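Local coordinates for protein porphyranase B (Zobellia galactanivorans, PDB 3JUU) that cleaves the sulfated red-algal polysaccharide porphyran at beta-1,4 linkages between galactose and L-galactose-6-sulfate, as a family 16 glycoside hydrolase, at residues I76-L81 against E261-T266; T119-T124 against M240-Y245; E148-I153 against D246-P251. All blocks are in the same frame, centred on the assembly; numbering follows the deposited sequence.

Interaction 1: I76-L81 against E261-T266. With SO4 (sulfate ion), chain F.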
loop_
_atom_site.group_PDB
_atom_site.type_symbol
_atom_site.label_atom_id
_atom_site.label_comp_id
_atom_site.label_asym_id
_atom_site.label_seq_id
_atom_site.Cartn_x
_atom_site.Cartn_y
_atom_site.Cartn_z
ATOM N N ILE A 76 1.776 -6.183 -10.585
ATOM C CA ILE A 76 3.162 -5.964 -10.119
ATOM C C ILE A 76 3.724 -7.360 -9.877
ATOM O O ILE A 76 3.258 -8.106 -9.008
ATOM C CB ILE A 76 3.231 -5.097 -8.813
ATOM C CG1 ILE A 76 2.413 -3.792 -8.996
ATOM C CG2 ILE A 76 4.746 -4.820 -8.474
ATOM C CD1 ILE A 76 2.578 -2.841 -7.721
ATOM N N THR A 77 4.727 -7.722 -10.682
ATOM C CA THR A 77 5.148 -9.117 -10.716
ATOM C C THR A 77 6.533 -9.249 -10.059
ATOM O O THR A 77 7.452 -8.500 -10.400
ATOM C CB THR A 77 5.226 -9.565 -12.208
ATOM O OG1 THR A 77 3.900 -9.568 -12.785
ATOM C CG2 THR A 77 5.778 -11.016 -12.281
ATOM N N THR A 78 6.705 -10.227 -9.190
ATOM C CA THR A 78 8.011 -10.497 -8.601
ATOM C C THR A 78 8.871 -11.364 -9.511
ATOM O O THR A 78 8.353 -12.312 -10.152
ATOM C CB THR A 78 7.899 -11.252 -7.306
ATOM O OG1 THR A 78 7.241 -12.501 -7.508
ATOM C CG2 THR A 78 7.154 -10.447 -6.163
ATOM N N THR A 79 10.169 -11.080 -9.509
ATOM C CA THR A 79 11.125 -11.832 -10.385
ATOM C C THR A 79 12.423 -12.125 -9.672
ATOM O O THR A 79 12.731 -11.551 -8.580
ATOM C CB THR A 79 11.442 -11.068 -11.698
ATOM O OG1 THR A 79 12.037 -9.804 -11.404
ATOM C CG2 THR A 79 10.193 -10.817 -12.555
ATOM N N MET A 80 13.155 -13.091 -10.225
ATOM C CA MET A 80 14.549 -13.264 -9.834
ATOM C C MET A 80 15.329 -12.343 -10.812
ATOM O O MET A 80 15.070 -12.339 -12.013
ATOM C CB MET A 80 14.980 -14.730 -9.981
ATOM C CG MET A 80 16.428 -14.920 -9.481
ATOM S SD MET A 80 16.544 -14.845 -7.678
ATOM C CE MET A 80 15.739 -16.384 -7.181
ATOM N N LEU A 81 16.231 -11.501 -10.324
ATOM C CA LEU A 81 17.016 -10.716 -11.291
ATOM C C LEU A 81 17.986 -11.748 -11.983
ATOM O O LEU A 81 18.448 -12.689 -11.377
ATOM C CB LEU A 81 17.871 -9.690 -10.549
ATOM C CG LEU A 81 17.084 -8.672 -9.647
ATOM C CD1 LEU A 81 18.121 -7.726 -8.946
ATOM C CD2 LEU A 81 16.033 -7.900 -10.473
ATOM N N GLU A 261 1.164 -15.832 -12.517
ATOM C CA GLU A 261 0.014 -15.391 -11.678
ATOM C C GLU A 261 0.358 -15.414 -10.171
ATOM O O GLU A 261 0.078 -14.487 -9.458
ATOM C CB GLU A 261 -1.184 -16.302 -11.937
ATOM C CG GLU A 261 -2.514 -15.820 -11.246
ATOM C CD GLU A 261 -3.059 -14.408 -11.732
ATOM O OE1 GLU A 261 -2.525 -13.699 -12.673
ATOM O OE2 GLU A 261 -4.083 -14.010 -11.116
ATOM N N ASP A 262 0.954 -16.485 -9.720
ATOM C CA ASP A 262 1.391 -16.611 -8.304
ATOM C C ASP A 262 2.439 -15.551 -7.972
ATOM O O ASP A 262 2.442 -15.062 -6.817
ATOM C CB ASP A 262 2.028 -17.935 -8.022
ATOM C CG ASP A 262 1.015 -19.083 -7.919
ATOM O OD1 ASP A 262 -0.192 -18.803 -7.964
ATOM O OD2 ASP A 262 1.500 -20.220 -7.726
ATOM N N ARG A 263 3.278 -15.122 -8.950
ATOM C CA ARG A 263 4.279 -14.046 -8.651
ATOM C C ARG A 263 3.731 -12.640 -8.777
ATOM O O ARG A 263 4.457 -11.688 -8.522
ATOM C CB ARG A 263 5.514 -14.198 -9.590
ATOM C CG ARG A 263 6.307 -15.422 -9.116
ATOM C CD ARG A 263 7.582 -15.682 -10.028
ATOM N NE ARG A 263 7.198 -15.982 -11.447
ATOM C CZ ARG A 263 7.291 -15.173 -12.526
ATOM N NH1 ARG A 263 7.658 -13.877 -12.521
ATOM N NH2 ARG A 263 6.939 -15.705 -13.715
ATOM N N THR A 264 2.438 -12.496 -9.098
ATOM C CA THR A 264 1.882 -11.206 -9.455
ATOM C C THR A 264 0.902 -10.719 -8.378
ATOM O O THR A 264 0.038 -11.472 -7.987
ATOM C CB THR A 264 1.166 -11.250 -10.805
ATOM O OG1 THR A 264 2.198 -11.521 -11.796
ATOM C CG2 THR A 264 0.398 -9.875 -11.152
ATOM N N THR A 265 1.077 -9.473 -7.947
ATOM C CA THR A 265 0.074 -8.806 -7.076
ATOM C C THR A 265 -0.801 -8.046 -8.058
ATOM O O THR A 265 -0.277 -7.320 -8.877
ATOM C CB THR A 265 0.823 -7.811 -6.123
ATOM O OG1 THR A 265 1.679 -8.585 -5.267
ATOM C CG2 THR A 265 -0.284 -7.068 -5.295
ATOM N N THR A 266 -2.111 -8.263 -8.023
ATOM C CA THR A 266 -2.989 -7.650 -9.028
ATOM C C THR A 266 -3.953 -6.659 -8.350
ATOM O O THR A 266 -4.588 -7.049 -7.364
ATOM C CB THR A 266 -3.817 -8.762 -9.705
ATOM O OG1 THR A 266 -2.928 -9.774 -10.279
ATOM C CG2 THR A 266 -4.777 -8.155 -10.786
HETATM S S SO4 F . 7.988 -12.919 -16.132
HETATM O O1 SO4 F . 7.514 -14.307 -16.329
HETATM O O2 SO4 F . 7.140 -12.116 -17.034
HETATM O O3 SO4 F . 7.885 -12.397 -14.757
HETATM O O4 SO4 F . 9.392 -12.797 -16.574
#

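Interaction 2: T119-T124 against M240-Y245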
loop_
_atom_site.group_PDB
_atom_site.type_symbol
_atom_site.label_atom_id
_atom_site.label_comp_id
_atom_site.label_asym_id
_atom_site.label_seq_id
_atom_site.Cartn_x
_atom_site.Cartn_y
_atom_site.Cartn_z
ATOM N N THR A 119 4.102 -15.184 -2.887
ATOM C CA THR A 119 5.558 -15.290 -2.658
ATOM C C THR A 119 5.955 -14.658 -1.312
ATOM O O THR A 119 5.118 -14.090 -0.578
ATOM C CB THR A 119 6.434 -14.563 -3.735
ATOM O OG1 THR A 119 6.499 -13.148 -3.461
ATOM C CG2 THR A 119 5.859 -14.766 -5.157
ATOM N N PHE A 120 7.213 -14.810 -0.969
ATOM C CA PHE A 120 7.695 -14.191 0.292
ATOM C C PHE A 120 7.758 -12.658 0.264
ATOM O O PHE A 120 8.016 -12.041 1.351
ATOM C CB PHE A 120 9.111 -14.771 0.612
ATOM C CG PHE A 120 10.235 -14.176 -0.232
ATOM C CD1 PHE A 120 11.141 -13.257 0.346
ATOM C CD2 PHE A 120 10.443 -14.578 -1.559
ATOM C CE1 PHE A 120 12.177 -12.673 -0.382
ATOM C CE2 PHE A 120 11.507 -14.055 -2.302
ATOM C CZ PHE A 120 12.387 -13.067 -1.739
ATOM N N MET A 121 7.574 -12.042 -0.920
ATOM C CA MET A 121 7.589 -10.575 -1.102
ATOM C C MET A 121 6.188 -10.001 -0.848
ATOM O O MET A 121 5.239 -10.715 -0.787
ATOM C CB MET A 121 8.100 -10.206 -2.525
ATOM C CG MET A 121 9.568 -10.632 -2.603
ATOM S SD MET A 121 10.354 -10.320 -4.220
ATOM C CE MET A 121 10.274 -8.486 -4.426
ATOM N N SER A 122 6.147 -8.716 -0.530
ATOM C CA SER A 122 4.928 -8.092 -0.048
ATOM C C SER A 122 3.892 -7.808 -1.138
ATOM O O SER A 122 4.183 -7.859 -2.390
ATOM C CB SER A 122 5.342 -6.767 0.640
ATOM O OG SER A 122 5.619 -5.767 -0.359
ATOM N N SER A 123 2.668 -7.522 -0.686
ATOM C CA SER A 123 1.641 -6.895 -1.531
ATOM C C SER A 123 0.974 -5.804 -0.689
ATOM O O SER A 123 0.495 -6.140 0.384
ATOM C CB SER A 123 0.575 -7.925 -1.863
ATOM O OG SER A 123 1.120 -8.959 -2.668
ATOM N N THR A 124 1.071 -4.525 -1.100
ATOM C CA THR A 124 0.758 -3.449 -0.173
ATOM C C THR A 124 -0.056 -2.361 -0.829
ATOM O O THR A 124 -0.039 -2.179 -2.100
ATOM C CB THR A 124 2.049 -2.814 0.409
ATOM O OG1 THR A 124 2.764 -2.106 -0.626
ATOM C CG2 THR A 124 3.010 -3.903 1.045
ATOM N N MET A 240 1.540 1.564 -4.183
ATOM C CA MET A 240 1.252 0.136 -4.356
ATOM C C MET A 240 2.644 -0.493 -4.618
ATOM O O MET A 240 3.303 -0.204 -5.648
ATOM C CB MET A 240 0.300 -0.085 -5.573
ATOM C CG MET A 240 -1.178 0.397 -5.318
ATOM S SD MET A 240 -1.248 2.207 -5.820
ATOM C CE MET A 240 -1.292 2.200 -7.615
ATOM N N VAL A 241 3.100 -1.331 -3.689
ATOM C CA VAL A 241 4.531 -1.691 -3.664
ATOM C C VAL A 241 4.637 -3.158 -3.373
ATOM O O VAL A 241 3.905 -3.723 -2.514
ATOM C CB VAL A 241 5.319 -0.840 -2.607
ATOM C CG1 VAL A 241 6.767 -1.411 -2.353
ATOM C CG2 VAL A 241 5.358 0.667 -3.065
ATOM N N VAL A 242 5.616 -3.780 -4.020
ATOM C CA VAL A 242 5.880 -5.212 -3.821
ATOM C C VAL A 242 7.379 -5.244 -3.518
ATOM O O VAL A 242 8.198 -4.849 -4.368
ATOM C CB VAL A 242 5.563 -6.010 -5.146
ATOM C CG1 VAL A 242 6.165 -7.474 -5.034
ATOM C CG2 VAL A 242 4.026 -6.067 -5.381
ATOM N N GLU A 243 7.750 -5.648 -2.301
ATOM C CA GLU A 243 9.132 -5.404 -1.809
ATOM C C GLU A 243 9.625 -6.653 -1.070
ATOM O O GLU A 243 8.825 -7.579 -0.821
ATOM C CB GLU A 243 9.096 -4.257 -0.798
ATOM C CG GLU A 243 8.565 -4.674 0.562
ATOM C CD GLU A 243 7.692 -3.583 1.162
ATOM O OE1 GLU A 243 8.231 -2.822 2.006
ATOM O OE2 GLU A 243 6.493 -3.505 0.808
ATOM N N THR A 244 10.880 -6.651 -0.618
ATOM C CA THR A 244 11.281 -7.670 0.398
ATOM C C THR A 244 11.254 -6.956 1.779
ATOM O O THR A 244 11.688 -5.801 1.916
ATOM C CB THR A 244 12.721 -8.186 0.083
ATOM O OG1 THR A 244 13.540 -7.024 -0.175
ATOM C CG2 THR A 244 12.705 -9.090 -1.226
ATOM N N TYR A 245 10.736 -7.654 2.765
ATOM C CA TYR A 245 10.851 -7.236 4.160
ATOM C C TYR A 245 12.005 -8.000 4.831
ATOM O O TYR A 245 12.175 -9.172 4.601
ATOM C CB TYR A 245 9.588 -7.723 4.880
ATOM C CG TYR A 245 8.341 -6.984 4.528
ATOM C CD1 TYR A 245 8.231 -5.623 4.709
ATOM C CD2 TYR A 245 7.194 -7.713 4.110
ATOM C CE1 TYR A 245 6.979 -4.937 4.491
ATOM C CE2 TYR A 245 5.993 -7.055 3.925
ATOM C CZ TYR A 245 5.905 -5.681 4.073
ATOM O OH TYR A 245 4.662 -5.095 3.863
HETATM O O HOH W 1 10.019 -10.367 2.144
#

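Interaction 3: E148-I153 against D246-P251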
loop_
_atom_site.group_PDB
_atom_site.type_symbol
_atom_site.label_atom_id
_atom_site.label_comp_id
_atom_site.label_asym_id
_atom_site.label_seq_id
_atom_site.Cartn_x
_atom_site.Cartn_y
_atom_site.Cartn_z
ATOM N N GLU A 148 -0.897 -4.471 4.277
ATOM C CA GLU A 148 0.421 -5.054 3.955
ATOM C C GLU A 148 0.257 -6.550 4.138
ATOM O O GLU A 148 -0.354 -7.008 5.099
ATOM C CB GLU A 148 1.536 -4.555 4.882
ATOM C CG GLU A 148 1.838 -3.078 4.688
ATOM C CD GLU A 148 2.891 -2.595 5.623
ATOM O OE1 GLU A 148 4.083 -2.897 5.309
ATOM O OE2 GLU A 148 2.510 -1.936 6.641
ATOM N N SER A 149 0.739 -7.303 3.162
ATOM C CA SER A 149 0.559 -8.764 3.181
ATOM C C SER A 149 1.841 -9.377 2.650
ATOM O O SER A 149 2.627 -8.678 1.992
ATOM C CB SER A 149 -0.659 -9.146 2.245
ATOM O OG SER A 149 -0.862 -10.572 2.407
ATOM N N VAL A 150 2.065 -10.653 2.972
ATOM C CA VAL A 150 2.960 -11.496 2.135
ATOM C C VAL A 150 2.182 -12.762 1.757
ATOM O O VAL A 150 1.151 -13.107 2.412
ATOM C CB VAL A 150 4.290 -11.894 2.899
ATOM C CG1 VAL A 150 5.109 -10.653 3.255
ATOM C CG2 VAL A 150 4.039 -12.811 4.173
ATOM N N GLY A 151 2.695 -13.502 0.772
ATOM C CA GLY A 151 2.006 -14.707 0.325
ATOM C C GLY A 151 2.642 -15.968 0.913
ATOM O O GLY A 151 1.999 -17.019 0.880
ATOM N N GLN A 152 3.904 -15.917 1.377
ATOM C CA GLN A 152 4.609 -17.113 1.837
ATOM C C GLN A 152 5.406 -16.704 3.051
ATOM O O GLN A 152 6.250 -15.822 2.957
ATOM C CB GLN A 152 5.590 -17.645 0.720
ATOM C CG GLN A 152 6.360 -18.868 1.246
ATOM C CD GLN A 152 7.312 -19.462 0.171
ATOM O OE1 GLN A 152 7.105 -19.244 -1.014
ATOM N NE2 GLN A 152 8.345 -20.178 0.598
ATOM N N ILE A 153 5.119 -17.297 4.204
ATOM C CA ILE A 153 5.747 -16.830 5.439
ATOM C C ILE A 153 7.043 -17.681 5.620
ATOM O O ILE A 153 7.004 -18.938 5.564
ATOM C CB ILE A 153 4.771 -17.055 6.627
ATOM C CG1 ILE A 153 3.589 -16.001 6.572
ATOM C CG2 ILE A 153 5.541 -16.898 7.932
ATOM C CD1 ILE A 153 2.426 -16.620 7.201
ATOM N N ASP A 246 12.789 -7.324 5.676
ATOM C CA ASP A 246 13.897 -8.008 6.369
ATOM C C ASP A 246 13.434 -9.163 7.205
ATOM O O ASP A 246 14.191 -10.138 7.423
ATOM C CB ASP A 246 14.581 -6.985 7.295
ATOM C CG ASP A 246 15.480 -5.999 6.514
ATOM O OD1 ASP A 246 15.647 -6.093 5.259
ATOM O OD2 ASP A 246 15.977 -5.098 7.160
ATOM N N TRP A 247 12.180 -9.101 7.696
ATOM C CA TRP A 247 11.734 -10.120 8.628
ATOM C C TRP A 247 11.115 -11.310 7.923
ATOM O O TRP A 247 10.701 -12.267 8.594
ATOM C CB TRP A 247 10.724 -9.506 9.651
ATOM C CG TRP A 247 9.728 -8.621 8.989
ATOM C CD1 TRP A 247 9.803 -7.280 8.829
ATOM C CD2 TRP A 247 8.461 -9.024 8.429
ATOM N NE1 TRP A 247 8.686 -6.819 8.201
ATOM C CE2 TRP A 247 7.833 -7.853 7.964
ATOM C CE3 TRP A 247 7.838 -10.242 8.269
ATOM C CZ2 TRP A 247 6.588 -7.858 7.332
ATOM C CZ3 TRP A 247 6.562 -10.263 7.623
ATOM C CH2 TRP A 247 5.972 -9.075 7.179
ATOM N N ASN A 248 11.028 -11.238 6.575
ATOM C CA ASN A 248 10.533 -12.367 5.795
ATOM C C ASN A 248 11.586 -12.701 4.701
ATOM O O ASN A 248 11.464 -12.257 3.528
ATOM C CB ASN A 248 9.151 -12.031 5.175
ATOM C CG ASN A 248 8.304 -13.285 4.937
ATOM O OD1 ASN A 248 7.803 -13.485 3.819
ATOM N ND2 ASN A 248 8.208 -14.184 5.965
ATOM N N PRO A 249 12.608 -13.469 5.078
ATOM C CA PRO A 249 13.751 -13.647 4.212
ATOM C C PRO A 249 13.529 -14.579 3.003
ATOM O O PRO A 249 12.459 -15.174 2.837
ATOM C CB PRO A 249 14.832 -14.283 5.162
ATOM C CG PRO A 249 14.029 -14.897 6.296
ATOM C CD PRO A 249 12.811 -14.068 6.422
ATOM N N VAL A 250 14.577 -14.692 2.196
ATOM C CA VAL A 250 14.441 -15.404 0.923
ATOM C C VAL A 250 14.394 -16.925 1.241
ATOM O O VAL A 250 15.186 -17.407 2.058
ATOM C CB VAL A 250 15.736 -15.160 0.089
ATOM C CG1 VAL A 250 15.620 -15.945 -1.292
ATOM C CG2 VAL A 250 15.933 -13.641 -0.211
ATOM N N PRO A 251 13.451 -17.698 0.643
ATOM C CA PRO A 251 13.389 -19.163 0.895
ATOM C C PRO A 251 14.530 -19.907 0.177
ATOM O O PRO A 251 15.151 -19.362 -0.728
ATOM C CB PRO A 251 12.065 -19.612 0.215
ATOM C CG PRO A 251 11.358 -18.343 -0.230
ATOM C CD PRO A 251 12.370 -17.216 -0.250
#

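Interaction 1: I76-L81 against E261-T266
I76 and T265 form an antiparallel hydrogen-bonded pair between strands 73-87 and 264-276, neighbouring strands of the GH16 jelly-roll beta-sandwich. I76 N donates to T265 O over 2.9 Å, and T265 N returns a bond to I76 O; both are nearly straight. The next pair, T77 with T264, is non-hydrogen-bonded, and here the side chains make the link: T77 OG1 lies 2.8 Å from T264 OG1. In both residues OG1 is anti to the carbonyl carbon (chi1 -66° in T77), which brings the hydroxyls together on one face of the sheet, where T264 OG1 also bonds to K260 O. On the face carrying I76 and T265, both side chains pack on V242, and T265 OG1 bonds to S123 OG.

R263, just before strand 264-276, continues the hydrogen bonding next to the ladder. Its carbonyl oxygen is gripped twice by T78: T78 N donates to R263 O over 2.8 Å, while T78 OG1 reaches a lone pair of R263 O in the carbonyl plane over 3.1 Å. A bend at chi3 (-62°) places NE where it bonds to G258 O. The guanidinium then offers R263 NH1 to T78 O over 2.9 Å, with that oxygen in the guanidinium plane, so backbone and side chain of R263 both hold T78. T77 CG2 lies 3.4 Å from R263 NH1. Beyond the guanidinium sits a sulfate ion, probably from the crystallisation liquor, held by a two-point grip: R263 NH1 donates to sulfate O3 at 2.7 Å and R263 NH2 to sulfate O1 at 3.0 Å.

Interaction 2: T119-T124 against M240-Y245
S122 and E243 exchange three hydrogen bonds where strands 122-128 and 237-242, antiparallel neighbours of the GH16 sandwich, reach the substrate-binding region. S122 N donates to E243 O over 2.9 Å, in the carbonyl plane. The serine hydroxyl closes the rest: S122 OG accepts from E243 N over 2.9 Å, a bent bond of 142°, and donates to E243 OE2 over 2.7 Å, meeting the carboxylate on its anti side. With chi1 at 78°, OG stands between the backbone N and the carbonyl carbon, within reach of both groups. E243, probably a substrate-binding residue, thus has one oxygen held by the serine while its OE1 makes a salt bridge with R57 and bonds to a glycerol. Further along, T124 OG1 donates to V241 O over 2.7 Å. One water bridges F120 O and Y245 N, accepting from the latter.

The van der Waals contacts lie around these bonds. S122 CB sits 3.4 Å from Y245 CE2, and E243 CG lies over one face of the tyrosine ring, offset toward its rim. T124 and Y245 meet tip to tip, T124 CG2 being 3.5 Å from Y245 OH, whose hydroxyl bonds to E148 OE1. T244 CG2 packs 3.7 Å from F120 CE1, and M121 CG sits over the centre of the F120 ring.

The axes of 122-124 and 240-242 come within 5.1 Å, their directions 177° apart. On their far sides, strand 122-128 pairs with strand 141-150 through S123 and S149, and strand 237-242 pairs with strand 90-101, V242 bonding to G97 and M240 to V99.

Interaction 3: E148-I153 against D246-P251
V150 and W247 meet beside the active-site cleft, toward the C-terminal part of strand 141-150. This strand carries the E-x-D-x-x-E signature of the beta-bulge branch of GH16, with E143 probably the nucleophile and E148 probably the proton donor. The partner segment, 246-251, belongs to the irregular loop that follows strand 237-242.

The contacts that can be assigned firmly are van der Waals. V150 CG1 lies 4.3 Å from W247 CH2, approaching the indole obliquely. V150 and N248 reach toward each other tip to tip. N248 points its CB at the strand and holds CG anti to its backbone N (chi1 -153°). That side chain also fits against the backbone turn after the strand, with N248 CG 3.8 Å from Q152 O. At the outer edge of the contact, chi1 of Q152 (178°) places CG anti to the backbone N, and the chain runs extended beyond CG, carrying Q152 NE2 to 3.6 Å from P251 CG and 3.8 Å from P251 CB.

Within segment 246-251, W247 comes nearest to E148. Its ring stacks on that of Y245, the tyrosine that bonds to E148, and makes edge-to-face contacts with W159 and F163. The indole is therefore a second-shell group, one residue removed from the probable proton donor.

The two segments bury 229 Å² between them. Two loop carbonyls find partners just past 148-153: N155 ND2 donates to W247 O, and T154 OG1 bonds to P249 O. Chemically, the contact sets V150 against W247 and Q152 against P251, flanking the buried N248 amide beside the Q152 carbonyl; what that amide contributes depends on its orientation, which is uncertain.

Overall arrangement
Interactions 1 and 2 are buried, whereas interaction 3 is partly exposed and has the smallest interface. The first two share the sandwich interior: V242 of segment 240-245 packs on I76 and T78, and S123 OG and T265 OG1 join the other pair of segments. Interaction 2 also touches interaction 3, since T119 O meets G151 N and segments 119-124 and 148-153 lie on adjacent strands. Interactions 1 and 3 do not touch, their nearest atoms being about 6 Å apart. Chemistry follows place: threonine hydroxyls, an arginine and backbone bonds in interaction 1, carboxylate and serine bonding near the substrate site in interaction 2, and mainly apolar contacts round an asparagine amide in interaction 3.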